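Local structure of glutathione s-transferase S2 (Nilaparvata lugens, 5H5L) at residues Ser100-Ser103 against Lys104-Arg107; Glu118-Leu121 against Leu122-Val126; Pro127-Phe130 against Asn131-Asp135. The protein probably conjugates glutathione to electrophilic substrates as a sigma-class glutathione S-transferase, and serves as a glutathione-requiring prostaglandin D synthase. One frame throughout, in Å; residues are numbered along the deposited sequence.

Interaction 1 (Ser100-Ser103 against Lys104-Arg107); sequences SSIS and KWFR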
loop_
_atom_site.group_PDB
_atom_site.type_symbol
_atom_site.label_atom_id
_atom_site.label_comp_id
_atom_site.label_asym_id
_atom_site.label_seq_id
_atom_site.Cartn_x
_atom_site.Cartn_y
_atom_site.Cartn_z
ATOM N N SER B 100 5.345 -8.360 -3.201
ATOM C CA SER B 100 6.566 -8.241 -2.423
ATOM C C SER B 100 7.423 -9.486 -2.554
ATOM O O SER B 100 8.654 -9.386 -2.578
ATOM C CB SER B 100 6.236 -7.987 -0.975
ATOM O OG SER B 100 7.376 -8.208 -0.195
ATOM N N SER B 101 6.785 -10.657 -2.653
ATOM C CA SER B 101 7.505 -11.905 -2.877
ATOM C C SER B 101 8.235 -11.881 -4.207
ATOM O O SER B 101 9.378 -12.344 -4.321
ATOM C CB SER B 101 6.533 -13.084 -2.807
ATOM O OG SER B 101 6.585 -13.643 -1.522
ATOM N N ILE B 102 7.591 -11.378 -5.236
ATOM C CA ILE B 102 8.273 -11.264 -6.512
ATOM C C ILE B 102 9.475 -10.347 -6.399
ATOM O O ILE B 102 10.499 -10.576 -7.054
ATOM C CB ILE B 102 7.303 -10.800 -7.608
ATOM C CG1 ILE B 102 6.145 -11.778 -7.713
ATOM C CG2 ILE B 102 8.029 -10.709 -8.950
ATOM C CD1 ILE B 102 5.065 -11.304 -8.631
ATOM N N SER B 103 9.379 -9.290 -5.581
ATOM C CA SER B 103 10.488 -8.345 -5.467
ATOM C C SER B 103 11.678 -8.995 -4.769
ATOM O O SER B 103 12.821 -8.832 -5.203
ATOM C CB SER B 103 10.040 -7.083 -4.718
ATOM O OG SER B 103 8.985 -6.424 -5.405
ATOM N N LYS B 104 11.424 -9.733 -3.690
ATOM C CA LYS B 104 12.479 -10.487 -3.018
ATOM C C LYS B 104 13.225 -11.376 -4.016
ATOM O O LYS B 104 14.460 -11.370 -4.078
ATOM C CB LYS B 104 11.865 -11.312 -1.883
ATOM C CG LYS B 104 12.742 -12.417 -1.257
ATOM C CD LYS B 104 13.477 -11.962 -0.009
ATOM C CE LYS B 104 14.551 -12.969 0.407
ATOM N NZ LYS B 104 15.408 -12.465 1.499
ATOM N N TRP B 105 12.481 -12.138 -4.817
ATOM C CA TRP B 105 13.105 -13.005 -5.800
ATOM C C TRP B 105 13.880 -12.200 -6.834
ATOM O O TRP B 105 14.969 -12.604 -7.254
ATOM C CB TRP B 105 12.041 -13.858 -6.475
ATOM C CG TRP B 105 12.547 -14.535 -7.705
ATOM C CD1 TRP B 105 13.276 -15.695 -7.764
ATOM C CD2 TRP B 105 12.371 -14.104 -9.058
ATOM N NE1 TRP B 105 13.574 -15.997 -9.066
ATOM C CE2 TRP B 105 13.028 -15.043 -9.883
ATOM C CE3 TRP B 105 11.728 -13.016 -9.655
ATOM C CZ2 TRP B 105 13.063 -14.925 -11.266
ATOM C CZ3 TRP B 105 11.762 -12.900 -11.028
ATOM C CH2 TRP B 105 12.424 -13.850 -11.822
ATOM N N PHE B 106 13.345 -11.050 -7.254
ATOM C CA PHE B 106 13.987 -10.295 -8.331
ATOM C C PHE B 106 15.317 -9.710 -7.885
ATOM O O PHE B 106 16.249 -9.607 -8.687
ATOM C CB PHE B 106 13.070 -9.170 -8.841
ATOM C CG PHE B 106 13.180 -8.928 -10.322
ATOM C CD1 PHE B 106 12.191 -9.372 -11.183
ATOM C CD2 PHE B 106 14.287 -8.278 -10.857
ATOM C CE1 PHE B 106 12.295 -9.166 -12.548
ATOM C CE2 PHE B 106 14.395 -8.072 -12.222
ATOM C CZ PHE B 106 13.399 -8.515 -13.068
ATOM N N ARG B 107 15.435 -9.349 -6.615
ATOM C CA ARG B 107 16.592 -8.627 -6.119
ATOM C C ARG B 107 17.614 -9.545 -5.469
ATOM O O ARG B 107 18.519 -9.057 -4.785
ATOM C CB ARG B 107 16.145 -7.549 -5.120
ATOM C CG ARG B 107 15.254 -6.447 -5.742
ATOM C CD ARG B 107 14.873 -5.350 -4.741
ATOM N NE ARG B 107 14.076 -4.288 -5.362
ATOM C CZ ARG B 107 14.581 -3.258 -6.045
ATOM N NH1 ARG B 107 13.765 -2.344 -6.568
ATOM N NH2 ARG B 107 15.898 -3.135 -6.212
#

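Interaction 2 (Glu118-Leu121 against Leu122-Val126); sequences EETL and LNETV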
loop_
_atom_site.group_PDB
_atom_site.type_symbol
_atom_site.label_atom_id
_atom_site.label_comp_id
_atom_site.label_asym_id
_atom_site.label_seq_id
_atom_site.Cartn_x
_atom_site.Cartn_y
_atom_site.Cartn_z
ATOM N N GLU B 118 12.316 -18.792 -6.146
ATOM C CA GLU B 118 11.415 -19.038 -7.268
ATOM C C GLU B 118 10.598 -20.309 -7.069
ATOM O O GLU B 118 9.413 -20.347 -7.419
ATOM C CB GLU B 118 12.205 -19.114 -8.568
ATOM C CG GLU B 118 11.349 -19.425 -9.786
ATOM C CD GLU B 118 12.159 -19.737 -11.027
ATOM O OE1 GLU B 118 13.276 -20.284 -10.901
ATOM O OE2 GLU B 118 11.665 -19.444 -12.135
ATOM N N GLU B 119 11.212 -21.370 -6.533
ATOM C CA GLU B 119 10.470 -22.594 -6.255
ATOM C C GLU B 119 9.359 -22.337 -5.243
ATOM O O GLU B 119 8.209 -22.759 -5.430
ATOM C CB GLU B 119 11.417 -23.673 -5.723
ATOM C CG GLU B 119 10.707 -24.889 -5.076
ATOM C CD GLU B 119 10.551 -24.787 -3.542
ATOM O OE1 GLU B 119 11.427 -24.177 -2.878
ATOM O OE2 GLU B 119 9.555 -25.336 -2.998
ATOM N N THR B 120 9.703 -21.711 -4.124
ATOM C CA THR B 120 8.674 -21.385 -3.135
ATOM C C THR B 120 7.606 -20.492 -3.758
ATOM O O THR B 120 6.404 -20.731 -3.594
ATOM C CB THR B 120 9.319 -20.714 -1.926
ATOM O OG1 THR B 120 10.279 -21.607 -1.348
ATOM C CG2 THR B 120 8.270 -20.326 -0.868
ATOM N N LEU B 121 8.045 -19.469 -4.502
ATOM C CA LEU B 121 7.130 -18.570 -5.192
ATOM C C LEU B 121 6.181 -19.342 -6.103
ATOM O O LEU B 121 4.956 -19.207 -6.016
ATOM C CB LEU B 121 7.954 -17.556 -5.983
ATOM C CG LEU B 121 7.216 -16.577 -6.866
ATOM C CD1 LEU B 121 6.207 -15.731 -6.025
ATOM C CD2 LEU B 121 8.290 -15.707 -7.520
ATOM N N LEU B 122 6.720 -20.203 -6.957
ATOM C CA LEU B 122 5.853 -20.851 -7.928
ATOM C C LEU B 122 4.988 -21.948 -7.311
ATOM O O LEU B 122 3.836 -22.113 -7.714
ATOM C CB LEU B 122 6.694 -21.403 -9.076
ATOM C CG LEU B 122 7.318 -20.388 -10.006
ATOM C CD1 LEU B 122 8.325 -21.052 -10.947
ATOM C CD2 LEU B 122 6.200 -19.714 -10.787
ATOM N N ASN B 123 5.478 -22.690 -6.327
ATOM C CA ASN B 123 4.698 -23.820 -5.836
ATOM C C ASN B 123 3.987 -23.589 -4.501
ATOM O O ASN B 123 3.120 -24.387 -4.154
ATOM C CB ASN B 123 5.588 -25.066 -5.739
ATOM C CG ASN B 123 6.403 -25.314 -7.026
ATOM O OD1 ASN B 123 6.084 -24.793 -8.096
ATOM N ND2 ASN B 123 7.430 -26.142 -6.923
ATOM N N GLU B 124 4.286 -22.517 -3.764
ATOM C CA GLU B 124 3.509 -22.192 -2.572
ATOM C C GLU B 124 2.854 -20.815 -2.631
ATOM O O GLU B 124 1.624 -20.707 -2.476
ATOM C CB GLU B 124 4.414 -22.339 -1.345
ATOM C CG GLU B 124 4.555 -23.840 -0.913
ATOM C CD GLU B 124 5.982 -24.360 -0.966
ATOM O OE1 GLU B 124 6.910 -23.581 -0.656
ATOM O OE2 GLU B 124 6.176 -25.548 -1.316
ATOM N N THR B 125 3.614 -19.763 -2.939
ATOM C CA THR B 125 3.084 -18.408 -2.825
ATOM C C THR B 125 2.025 -18.106 -3.882
ATOM O O THR B 125 0.954 -17.579 -3.559
ATOM C CB THR B 125 4.213 -17.403 -2.918
ATOM O OG1 THR B 125 5.205 -17.753 -1.957
ATOM C CG2 THR B 125 3.712 -15.989 -2.612
ATOM N N VAL B 126 2.341 -18.331 -5.155
ATOM C CA VAL B 126 1.359 -18.115 -6.209
ATOM C C VAL B 126 0.079 -18.911 -5.972
ATOM O O VAL B 126 -1.005 -18.312 -5.997
ATOM C CB VAL B 126 1.995 -18.407 -7.583
ATOM C CG1 VAL B 126 0.953 -18.399 -8.663
ATOM C CG2 VAL B 126 3.086 -17.405 -7.873
#

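Interaction 3 (Pro127-Phe130 against Asn131-Asp135); sequences PFYF and NKFND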
loop_
_atom_site.group_PDB
_atom_site.type_symbol
_atom_site.label_atom_id
_atom_site.label_comp_id
_atom_site.label_asym_id
_atom_site.label_seq_id
_atom_site.Cartn_x
_atom_site.Cartn_y
_atom_site.Cartn_z
ATOM N N PRO B 127 0.115 -20.228 -5.736
ATOM C CA PRO B 127 -1.157 -20.905 -5.441
ATOM C C PRO B 127 -1.902 -20.311 -4.247
ATOM O O PRO B 127 -3.140 -20.170 -4.283
ATOM C CB PRO B 127 -0.731 -22.362 -5.178
ATOM C CG PRO B 127 0.573 -22.519 -5.838
ATOM C CD PRO B 127 1.244 -21.176 -5.778
ATOM N N PHE B 128 -1.192 -19.971 -3.176
ATOM C CA PHE B 128 -1.875 -19.449 -1.998
ATOM C C PHE B 128 -2.686 -18.213 -2.362
ATOM O O PHE B 128 -3.907 -18.162 -2.153
ATOM C CB PHE B 128 -0.870 -19.139 -0.887
ATOM C CG PHE B 128 -1.496 -18.518 0.332
ATOM C CD1 PHE B 128 -2.001 -19.309 1.338
ATOM C CD2 PHE B 128 -1.629 -17.141 0.435
ATOM C CE1 PHE B 128 -2.595 -18.747 2.453
ATOM C CE2 PHE B 128 -2.222 -16.572 1.542
ATOM C CZ PHE B 128 -2.709 -17.377 2.549
ATOM N N TYR B 129 -2.030 -17.214 -2.960
ATOM C CA TYR B 129 -2.730 -15.977 -3.310
ATOM C C TYR B 129 -3.658 -16.174 -4.493
ATOM O O TYR B 129 -4.801 -15.706 -4.479
ATOM C CB TYR B 129 -1.736 -14.845 -3.627
ATOM C CG TYR B 129 -1.114 -14.273 -2.377
ATOM C CD1 TYR B 129 -1.757 -13.298 -1.631
ATOM C CD2 TYR B 129 0.097 -14.728 -1.932
ATOM C CE1 TYR B 129 -1.179 -12.796 -0.469
ATOM C CE2 TYR B 129 0.667 -14.250 -0.781
ATOM C CZ TYR B 129 0.039 -13.277 -0.058
ATOM O OH TYR B 129 0.626 -12.826 1.098
ATOM N N PHE B 130 -3.193 -16.852 -5.544
ATOM C CA PHE B 130 -3.996 -16.845 -6.763
ATOM C C PHE B 130 -5.248 -17.705 -6.653
ATOM O O PHE B 130 -6.240 -17.390 -7.318
ATOM C CB PHE B 130 -3.171 -17.275 -7.952
ATOM C CG PHE B 130 -2.253 -16.202 -8.461
ATOM C CD1 PHE B 130 -1.742 -15.234 -7.600
ATOM C CD2 PHE B 130 -1.910 -16.160 -9.787
ATOM C CE1 PHE B 130 -0.900 -14.245 -8.070
ATOM C CE2 PHE B 130 -1.051 -15.189 -10.274
ATOM C CZ PHE B 130 -0.553 -14.227 -9.430
ATOM N N ASN B 131 -5.235 -18.791 -5.867
ATOM C CA ASN B 131 -6.487 -19.532 -5.666
ATOM C C ASN B 131 -7.516 -18.634 -4.979
ATOM O O ASN B 131 -8.694 -18.612 -5.352
ATOM C CB ASN B 131 -6.264 -20.798 -4.833
ATOM C CG ASN B 131 -5.694 -21.972 -5.636
ATOM O OD1 ASN B 131 -6.033 -22.186 -6.790
ATOM N ND2 ASN B 131 -4.845 -22.738 -4.999
ATOM N N LYS B 132 -7.080 -17.850 -3.985
ATOM C CA LYS B 132 -8.015 -16.945 -3.321
ATOM C C LYS B 132 -8.491 -15.839 -4.259
ATOM O O LYS B 132 -9.682 -15.509 -4.270
ATOM C CB LYS B 132 -7.369 -16.362 -2.070
ATOM C CG LYS B 132 -7.379 -17.352 -0.885
ATOM C CD LYS B 132 -6.201 -17.095 0.036
ATOM C CE LYS B 132 -6.185 -18.046 1.210
ATOM N NZ LYS B 132 -7.324 -17.808 2.163
ATOM N N PHE B 133 -7.571 -15.227 -5.025
ATOM C CA PHE B 133 -7.964 -14.215 -6.004
ATOM C C PHE B 133 -8.951 -14.808 -6.997
ATOM O O PHE B 133 -9.968 -14.190 -7.349
ATOM C CB PHE B 133 -6.745 -13.695 -6.786
ATOM C CG PHE B 133 -5.725 -12.933 -5.970
ATOM C CD1 PHE B 133 -6.006 -12.415 -4.715
ATOM C CD2 PHE B 133 -4.460 -12.732 -6.494
ATOM C CE1 PHE B 133 -5.042 -11.720 -4.008
ATOM C CE2 PHE B 133 -3.496 -12.072 -5.772
ATOM C CZ PHE B 133 -3.802 -11.553 -4.538
ATOM N N ASN B 134 -8.623 -15.996 -7.499
ATOM C CA ASN B 134 -9.489 -16.695 -8.453
ATOM C C ASN B 134 -10.896 -16.901 -7.876
ATOM O O ASN B 134 -11.897 -16.553 -8.508
ATOM C CB ASN B 134 -8.821 -18.025 -8.808
ATOM C CG ASN B 134 -9.315 -18.615 -10.121
ATOM O OD1 ASN B 134 -9.553 -17.925 -11.112
ATOM N ND2 ASN B 134 -9.456 -19.911 -10.127
ATOM N N ASP B 135 -10.979 -17.426 -6.655
ATOM C CA ASP B 135 -12.262 -17.640 -5.987
ATOM C C ASP B 135 -12.963 -16.311 -5.724
ATOM O O ASP B 135 -14.183 -16.188 -5.885
ATOM C CB ASP B 135 -11.985 -18.427 -4.692
ATOM C CG ASP B 135 -13.176 -18.505 -3.716
ATOM O OD1 ASP B 135 -13.971 -19.461 -3.820
ATOM O OD2 ASP B 135 -13.269 -17.664 -2.783
#

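Interaction 1 (Ser100-Ser103 against Lys104-Arg107)
Ser-100 to Phe-106 form the last turns of helix 82-106, and Arg-107, the first residue beyond it, belongs to the glutathione pocket. Four backbone bonds join the two segments in the i to i+4 pattern of an alpha helix. The first two are nearly straight: Lys-104 N gives its proton to Ser-100 O at 3.0 Å, with an angle of 167° at the hydrogen, and Trp-105 N does the same to Ser-101 O at 3.1 Å. The last two bend, and Arg-107 N reaches Ser-103 O at 3.0 Å with only 141°. This fits the position of Arg-107, the first residue to leave helical torsions.

The Arg-107 side chain starts back along the helix. Its CG stands beside the backbone N (chi1 -64°) and packs on Ser-103 O at 3.4 Å. From CG to NE the chain is extended, and this carries the guanidinium group away from the helix. Arg-107 touches the bound glutathione, and its side chain lies about 4 Å from that of Gln-50, a glutathione-binding residue.

Ile-102 and Trp-105 make the apolar side-chain contact. The methyl CG2 of Ile-102 comes 4.4 Å from CE3 of the indole, a loose touch. Ile-102 O sits at the edge of the same ring, in its plane, 3.8 Å from CE3. This carbonyl also accepts the bond from Phe-106 N.

Trp-105 turns its indole toward helix 111-139, where Lys-114 makes a cation-pi contact with it, and its ring also meets that of Trp-167. Ser-101 touches Thr-125 and Lys-104 touches Leu-117, so this end of helix 82-106 lies against helix 111-139.

Interaction 2 (Glu118-Leu121 against Leu122-Val126)
The backbone changes pitch here: Leu-122 N and Asn-123 N bond four residues back, to Glu-118 O and Glu-119 O, but Thr-125 N and Val-126 N bond five back. Thr-120 O is gripped twice. Glu-124 N reaches it at 2.8 Å and Thr-125 N at 3.0 Å, from opposite faces of the carbonyl plane. Val-126 N then meets Leu-121 O at 2.9 Å in an almost straight bond of 174°.

Glu-118 and Leu-122 lie side by side and point the same way. CG of Glu-118 packs on the methyl CD1 of Leu-122 at 3.6 Å. With CG opposite the backbone N (chi1 178°) and the chain extended beyond it, the carboxylate is carried past the leucine, and its OE2 accepts a hydrogen bond from Trp-167 NE1. An alanine here is likely to leave that indole N-H without its acceptor and to uncover one side of the Leu-122 methyl.

The wider turn at 122-125 is a pi-type bulge in helix 111-139, part of the all-helical C-terminal domain of the GST fold. It lies just before Pro-127, whose nitrogen has no proton to give to the preceding turn.

On the outer side, the carboxylates of Glu-119 and Glu-124 come close, OE2 to OE2 3.8 Å, with planes 72° apart. This crowding of like charge probably costs some energy. The methyl CG2 of Thr-120 lies 3.5 Å from Glu-124 OE1. On the inner side, Leu-121 CD1 meets Val-126 CG2 at 4.0 Å, and Thr-125 and Val-126 both rest on Phe-98 of helix 82-106.

Interaction 3 (Pro127-Phe130 against Asn131-Asp135)
Phe-133 and Lys-132 turn back toward the previous turn of the helix because each holds its CG beside its own backbone N, as in Phe-133 with chi1 -65°. Phe-128 takes the other course. Its CG stands opposite the backbone N (chi1 177°), and the ring leans forward to meet the lysine.

The end of the Lys-132 chain passes over one face of the Phe-128 ring. Its CE lies 4.1 Å from the centroid of that ring, close to the ring normal, and makes a CH-pi contact displaced toward the rim. Before that, CD of Lys-132 packs on Phe-128 O at 3.3 Å. The chain then bends at its last torsion. Its NZ donates to Pro-47 O of the second subunit, and the lysine makes a cation-pi contact with Tyr-48 of that subunit.

The Phe-133 ring lies over a carbonyl. Tyr-129 O stands 3.3 Å above its plane, toward the rim, while the same oxygen accepts the bond from Phe-133 N. The side chains of Tyr-129 and Phe-133 run side by side, and Tyr-129 CB touches Phe-133 CE2 at 3.9 Å. Phe-130 and Phe-133 meet obliquely, with centroids 5.8 Å apart and planes at 35°. Phe-130 also packs edge-to-face with Tyr-174.

Asn-131 N bonds to Pro-127 O, and Asn-134 N to Phe-130 O at 2.8 Å. With the bond from Phe-133 N these follow the four-residue spacing of an alpha helix. Phe-133 packs on Thr-94 and Phe-95 of helix 82-106 and on Ile-177 of helix 175-185. The arrangement is that of a long helix in the GST C-terminal domain, with an aromatic face in the helical bundle and the lysine at the dimer interface.

How the interactions relate
The three interactions come in series along the chain, all within the helical C-terminal domain. Interaction 1 closes helix 82-106, and interactions 2 and 3 follow one another on helix 111-139. The centres of interactions 1 and 2 are 11 Å apart. They touch where the two helices pack, with Trp-105 NE1 3.4 Å from Glu-118 CB. Interactions 2 and 3 have centres 13 Å apart and meet at the kink, where Pro-127 CD lies 3.4 Å from Leu-122 O. Interactions 1 and 3 do not touch. One helix pair thus links the glutathione pocket at Arg-107 with the contact to the second subunit at Phe-128 and Lys-132.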